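Local coordinates for nucleoporin NUP82 (Saccharomyces cerevisiae, PDB 3PBP), which serves as a structural component of the nuclear pore complex and, through its N-terminal domain, interacts with NUP116, at residues I43-V48 with V93-S98; D321-L326 with I351-L356. The protein carries 1 engineered substitution. All blocks are in the same frame, centred on the assembly; numbering follows the deposited sequence.

Interaction 1. Residues I43-V48 with V93-S98; sequences IRWYNV and VPWGYS
The backbones of W45 and V93 pass with their CA atoms 7.4 Å apart, and no hydrogen bond joins the two segments. This is a contact between blades of a beta-propeller. I43-V48 runs along strand 42-47 of one four-stranded antiparallel sheet. V93-S98 is the loop that leaves strand 87-92 of the next sheet.

W45 is the hub. Its CG sits between the backbone N and the carbonyl carbon (chi1 65°), and the W45 and P94 side chains cross at about a right angle. P94 CD lies over one face of the indole, 3.7 Å from the centroid of the six-membered ring, a CH-pi contact. P94 CB lies on the same face, 3.4 Å from W45 CZ2. W45 also turns its CD1 edge to the face of W95, with CD1 3.5 Å from W95 CE3. This is an offset edge-to-face pair: centroids are 5.0 Å apart and planes are at 75°. W45 CB lies over that same W95 face in a second CH-pi contact, offset toward the rim. V93 CG1 touches W45 CB at 3.7 Å and lies over the same W95 face.

The loop is shaped by an inverse gamma turn centred on P94 and a type II turn from P94 to Y97. W95 NE1 bonds to G77 O, and R34 makes a cation-pi contact with W95. H55, on strand 55-58, meets the W45 ring. W45 NE1 comes within 3.3 Å of P94 O, but the angle is too poor for a hydrogen bond.

Interaction 2. Residues D321-L326 with I351-L356; sequences DGSLIL and IERVKL
The R353 guanidinium meets D321 and S323 at its edge, while K355 CE lies over one face, 3.4 Å above the plane and toward the rim. D321 and R353 meet tip to tip, with their planes 36° apart. Their salt bridge joins D321 OD2 to R353 NH2, and its hydrogen bond is weak. R353 NE bonds to S323 OG at 2.6 Å; the oxygen is tilted 18° from the guanidinium plane. CG of R353 is anti to the backbone N (chi1 -174°), and the chain stays extended to NE. R353 NH1 and K355 NZ both form salt bridges with E293.

The strands that carry these groups run antiparallel. L324 and V354 form a hydrogen-bonded pair, with V354 N 2.7 Å from L324 O. Their CB atoms touch at 3.9 Å on the sheet face that also carries L326 and E352. L326 CD1 lies 3.5 Å from E352 OE1, which bonds to S412. Past the strand ends, L356 N bonds to G322 O at 2.8 Å.

I351 and E352 both face L326, a classic beta bulge. Within these segments it ends the regular run of pairs between neighbouring strands of a propeller blade.

Overall arrangement
Interactions 1 and 2 lie on opposite sides of the centre of the N-terminal domain. Their centres are 40 Å apart, their nearest atoms about 30 Å, and they do not touch. They follow in series along the chain: interaction 1 closes before interaction 2 opens. They also differ in kind. Interaction 1 packs a strand of one blade against a loop of the next, whereas interaction 2 pairs two strands within one sheet. No other protein chain of the assembly touches interaction 1. In interaction 2, I351 packs on an aromatic side chain of another protein chain. Both contacts fall within the region that interacts with NUP116.

Interaction 1. Residues I43-V48 with V93-S98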
loop_
_atom_site.group_PDB
_atom_site.type_symbol
_atom_site.label_atom_id
_atom_site.label_comp_id
_atom_site.label_asym_id
_atom_site.label_seq_id
_atom_site.Cartn_x
_atom_site.Cartn_y
_atom_site.Cartn_z
ATOM N N ILE A 43 -12.761 22.201 -17.729
ATOM C CA ILE A 43 -11.333 21.962 -17.711
ATOM C C ILE A 43 -10.657 23.019 -18.565
ATOM O O ILE A 43 -11.036 23.244 -19.712
ATOM C CB ILE A 43 -10.972 20.586 -18.304
ATOM C CG1 ILE A 43 -11.702 19.474 -17.548
ATOM C CG2 ILE A 43 -9.466 20.378 -18.236
ATOM C CD1 ILE A 43 -11.538 18.069 -18.164
ATOM N N ARG A 44 -9.671 23.690 -17.992
ATOM C CA ARG A 44 -8.901 24.673 -18.734
ATOM C C ARG A 44 -7.475 24.131 -18.806
ATOM O O ARG A 44 -6.929 23.669 -17.804
ATOM C CB ARG A 44 -8.890 26.012 -18.021
ATOM C CG ARG A 44 -10.169 26.763 -18.127
ATOM C CD ARG A 44 -10.007 28.147 -17.525
ATOM N NE ARG A 44 -11.265 28.887 -17.546
ATOM C CZ ARG A 44 -11.459 30.068 -16.968
ATOM N NH1 ARG A 44 -10.471 30.663 -16.313
ATOM N NH2 ARG A 44 -12.650 30.649 -17.034
ATOM N N TRP A 45 -6.876 24.159 -19.990
ATOM C CA TRP A 45 -5.517 23.668 -20.145
ATOM C C TRP A 45 -4.731 24.654 -20.982
ATOM O O TRP A 45 -5.228 25.165 -21.975
ATOM C CB TRP A 45 -5.525 22.273 -20.781
ATOM C CG TRP A 45 -6.055 22.193 -22.192
ATOM C CD1 TRP A 45 -5.324 22.205 -23.344
ATOM C CD2 TRP A 45 -7.418 22.021 -22.589
ATOM N NE1 TRP A 45 -6.142 22.040 -24.430
ATOM C CE2 TRP A 45 -7.435 21.925 -23.998
ATOM C CE3 TRP A 45 -8.630 21.932 -21.890
ATOM C CZ2 TRP A 45 -8.618 21.749 -24.724
ATOM C CZ3 TRP A 45 -9.813 21.756 -22.619
ATOM C CH2 TRP A 45 -9.795 21.665 -24.017
ATOM N N TYR A 46 -3.501 24.927 -20.581
ATOM C CA TYR A 46 -2.695 25.880 -21.316
ATOM C C TYR A 46 -1.240 25.472 -21.280
ATOM O O TYR A 46 -0.691 25.211 -20.209
ATOM C CB TYR A 46 -2.883 27.257 -20.685
ATOM C CG TYR A 46 -1.946 28.349 -21.129
ATOM C CD1 TYR A 46 -2.079 28.961 -22.375
ATOM C CD2 TYR A 46 -0.970 28.822 -20.266
ATOM C CE1 TYR A 46 -1.259 30.035 -22.745
ATOM C CE2 TYR A 46 -0.148 29.884 -20.618
ATOM C CZ TYR A 46 -0.295 30.489 -21.854
ATOM O OH TYR A 46 0.534 31.545 -22.173
ATOM N N ASN A 47 -0.623 25.388 -22.456
ATOM C CA ASN A 47 0.785 25.044 -22.525
ATOM C C ASN A 47 1.582 26.341 -22.594
ATOM O O ASN A 47 1.579 27.046 -23.599
ATOM C CB ASN A 47 1.097 24.177 -23.741
ATOM C CG ASN A 47 2.547 23.763 -23.783
ATOM O OD1 ASN A 47 3.439 24.604 -23.774
ATOM N ND2 ASN A 47 2.790 22.466 -23.815
ATOM N N VAL A 48 2.251 26.642 -21.492
ATOM C CA VAL A 48 3.065 27.830 -21.342
ATOM C C VAL A 48 4.042 28.147 -22.491
ATOM O O VAL A 48 4.317 29.322 -22.751
ATOM C CB VAL A 48 3.825 27.734 -19.995
ATOM C CG1 VAL A 48 5.012 28.661 -19.971
ATOM C CG2 VAL A 48 2.866 28.067 -18.860
ATOM N N VAL A 93 -7.367 15.128 -20.891
ATOM C CA VAL A 93 -7.173 16.563 -21.130
ATOM C C VAL A 93 -6.931 16.677 -22.639
ATOM O O VAL A 93 -6.004 16.068 -23.174
ATOM C CB VAL A 93 -5.957 17.103 -20.370
ATOM C CG1 VAL A 93 -5.721 18.537 -20.744
ATOM C CG2 VAL A 93 -6.191 16.987 -18.887
ATOM N N PRO A 94 -7.764 17.457 -23.345
ATOM C CA PRO A 94 -7.667 17.647 -24.798
ATOM C C PRO A 94 -6.443 18.379 -25.334
ATOM O O PRO A 94 -6.575 19.273 -26.165
ATOM C CB PRO A 94 -8.960 18.389 -25.136
ATOM C CG PRO A 94 -9.851 18.137 -23.944
ATOM C CD PRO A 94 -8.890 18.224 -22.811
ATOM N N TRP A 95 -5.257 18.007 -24.876
ATOM C CA TRP A 95 -4.049 18.663 -25.363
ATOM C C TRP A 95 -4.008 18.475 -26.870
ATOM O O TRP A 95 -4.163 17.353 -27.360
ATOM C CB TRP A 95 -2.785 18.028 -24.773
ATOM C CG TRP A 95 -2.650 18.139 -23.296
ATOM C CD1 TRP A 95 -2.725 17.120 -22.385
ATOM C CD2 TRP A 95 -2.384 19.329 -22.550
ATOM N NE1 TRP A 95 -2.518 17.605 -21.116
ATOM C CE2 TRP A 95 -2.310 18.958 -21.187
ATOM C CE3 TRP A 95 -2.209 20.670 -22.897
ATOM C CZ2 TRP A 95 -2.057 19.881 -20.176
ATOM C CZ3 TRP A 95 -1.958 21.585 -21.898
ATOM C CH2 TRP A 95 -1.887 21.188 -20.548
ATOM N N GLY A 96 -3.800 19.558 -27.611
ATOM C CA GLY A 96 -3.723 19.416 -29.053
ATOM C C GLY A 96 -4.984 19.829 -29.774
ATOM O O GLY A 96 -4.932 20.215 -30.941
ATOM N N TYR A 97 -6.121 19.719 -29.094
ATOM C CA TYR A 97 -7.385 20.143 -29.674
ATOM C C TYR A 97 -7.506 21.611 -29.319
ATOM O O TYR A 97 -6.916 22.062 -28.331
ATOM C CB TYR A 97 -8.541 19.374 -29.064
ATOM C CG TYR A 97 -8.450 17.895 -29.292
ATOM C CD1 TYR A 97 -7.591 17.103 -28.535
ATOM C CD2 TYR A 97 -9.199 17.287 -30.293
ATOM C CE1 TYR A 97 -7.479 15.739 -28.774
ATOM C CE2 TYR A 97 -9.093 15.926 -30.541
ATOM C CZ TYR A 97 -8.231 15.160 -29.777
ATOM O OH TYR A 97 -8.112 13.815 -30.022
ATOM N N SER A 98 -8.245 22.360 -30.122
ATOM C CA SER A 98 -8.410 23.784 -29.860
ATOM C C SER A 98 -9.885 24.146 -29.800
ATOM O O SER A 98 -10.327 24.876 -28.902
ATOM C CB SER A 98 -7.708 24.608 -30.944
ATOM O OG SER A 98 -8.095 24.178 -32.236
#

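Interaction 2. Residues D321-L326 with I351-L356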
loop_
_atom_site.group_PDB
_atom_site.type_symbol
_atom_site.label_atom_id
_atom_site.label_comp_id
_atom_site.label_asym_id
_atom_site.label_seq_id
_atom_site.Cartn_x
_atom_site.Cartn_y
_atom_site.Cartn_z
ATOM N N ASP A 321 1.052 12.254 16.818
ATOM C CA ASP A 321 1.795 13.263 17.558
ATOM C C ASP A 321 2.424 14.357 16.708
ATOM O O ASP A 321 3.312 15.078 17.175
ATOM C CB ASP A 321 2.882 12.583 18.401
ATOM C CG ASP A 321 4.027 12.040 17.560
ATOM O OD1 ASP A 321 3.764 11.547 16.440
ATOM O OD2 ASP A 321 5.190 12.095 18.024
ATOM N N GLY A 322 1.960 14.491 15.470
ATOM C CA GLY A 322 2.517 15.506 14.594
ATOM C C GLY A 322 3.987 15.232 14.337
ATOM O O GLY A 322 4.773 16.150 14.116
ATOM N N SER A 323 4.349 13.951 14.363
ATOM C CA SER A 323 5.726 13.516 14.148
ATOM C C SER A 323 5.901 12.881 12.756
ATOM O O SER A 323 4.935 12.425 12.113
ATOM C CB SER A 323 6.123 12.519 15.252
ATOM O OG SER A 323 7.526 12.344 15.345
ATOM N N LEU A 324 7.149 12.849 12.305
ATOM C CA LEU A 324 7.496 12.306 10.997
ATOM C C LEU A 324 8.706 11.405 11.133
ATOM O O LEU A 324 9.654 11.764 11.820
ATOM C CB LEU A 324 7.873 13.455 10.070
ATOM C CG LEU A 324 7.173 13.602 8.735
ATOM C CD1 LEU A 324 5.672 13.662 8.955
ATOM C CD2 LEU A 324 7.687 14.857 8.060
ATOM N N ILE A 325 8.686 10.236 10.506
ATOM C CA ILE A 325 9.869 9.385 10.564
ATOM C C ILE A 325 10.334 9.118 9.135
ATOM O O ILE A 325 9.575 8.633 8.299
ATOM C CB ILE A 325 9.633 8.034 11.323
ATOM C CG1 ILE A 325 8.637 7.140 10.582
ATOM C CG2 ILE A 325 9.159 8.314 12.716
ATOM C CD1 ILE A 325 8.571 5.710 11.129
ATOM N N LEU A 326 11.579 9.479 8.855
ATOM C CA LEU A 326 12.158 9.291 7.539
ATOM C C LEU A 326 12.868 7.950 7.561
ATOM O O LEU A 326 13.801 7.753 8.322
ATOM C CB LEU A 326 13.126 10.436 7.240
ATOM C CG LEU A 326 12.507 11.842 7.302
ATOM C CD1 LEU A 326 13.517 12.869 6.817
ATOM C CD2 LEU A 326 11.254 11.900 6.428
ATOM N N ILE A 351 16.220 6.900 9.748
ATOM C CA ILE A 351 17.328 7.827 9.528
ATOM C C ILE A 351 17.153 9.077 10.379
ATOM O O ILE A 351 18.117 9.620 10.902
ATOM C CB ILE A 351 17.420 8.253 8.055
ATOM C CG1 ILE A 351 17.908 7.079 7.202
ATOM C CG2 ILE A 351 18.366 9.421 7.916
ATOM C CD1 ILE A 351 17.975 7.380 5.715
ATOM N N GLU A 352 15.912 9.530 10.510
ATOM C CA GLU A 352 15.610 10.711 11.304
ATOM C C GLU A 352 14.126 10.819 11.682
ATOM O O GLU A 352 13.248 10.228 11.045
ATOM C CB GLU A 352 16.029 11.978 10.543
ATOM C CG GLU A 352 15.196 13.207 10.916
ATOM C CD GLU A 352 15.609 14.464 10.193
ATOM O OE1 GLU A 352 15.764 14.408 8.953
ATOM O OE2 GLU A 352 15.764 15.507 10.874
ATOM N N ARG A 353 13.862 11.573 12.742
ATOM C CA ARG A 353 12.505 11.821 13.180
ATOM C C ARG A 353 12.311 13.350 13.243
ATOM O O ARG A 353 13.180 14.083 13.727
ATOM C CB ARG A 353 12.254 11.199 14.546
ATOM C CG ARG A 353 10.805 11.316 14.967
ATOM C CD ARG A 353 10.590 10.851 16.368
ATOM N NE ARG A 353 9.189 10.992 16.729
ATOM C CZ ARG A 353 8.724 10.813 17.960
ATOM N NH1 ARG A 353 9.561 10.490 18.939
ATOM N NH2 ARG A 353 7.428 10.954 18.212
ATOM N N VAL A 354 11.177 13.824 12.734
ATOM C CA VAL A 354 10.880 15.248 12.720
ATOM C C VAL A 354 9.568 15.516 13.442
ATOM O O VAL A 354 8.509 15.069 12.995
ATOM C CB VAL A 354 10.769 15.771 11.266
ATOM C CG1 VAL A 354 10.405 17.245 11.258
ATOM C CG2 VAL A 354 12.080 15.543 10.531
ATOM N N LYS A 355 9.637 16.226 14.569
ATOM C CA LYS A 355 8.430 16.562 15.322
ATOM C C LYS A 355 8.006 17.971 14.929
ATOM O O LYS A 355 8.723 18.938 15.190
ATOM C CB LYS A 355 8.686 16.506 16.829
ATOM C CG LYS A 355 9.165 15.159 17.335
ATOM C CD LYS A 355 9.350 15.166 18.849
ATOM C CE LYS A 355 9.984 13.866 19.329
ATOM N NZ LYS A 355 10.226 13.852 20.797
ATOM N N LEU A 356 6.846 18.078 14.290
ATOM C CA LEU A 356 6.329 19.370 13.846
ATOM C C LEU A 356 5.313 19.898 14.850
ATOM O O LEU A 356 4.840 21.031 14.733
ATOM C CB LEU A 356 5.678 19.232 12.463
ATOM C CG LEU A 356 6.550 18.613 11.363
ATOM C CD1 LEU A 356 5.719 18.392 10.113
ATOM C CD2 LEU A 356 7.746 19.518 11.080
#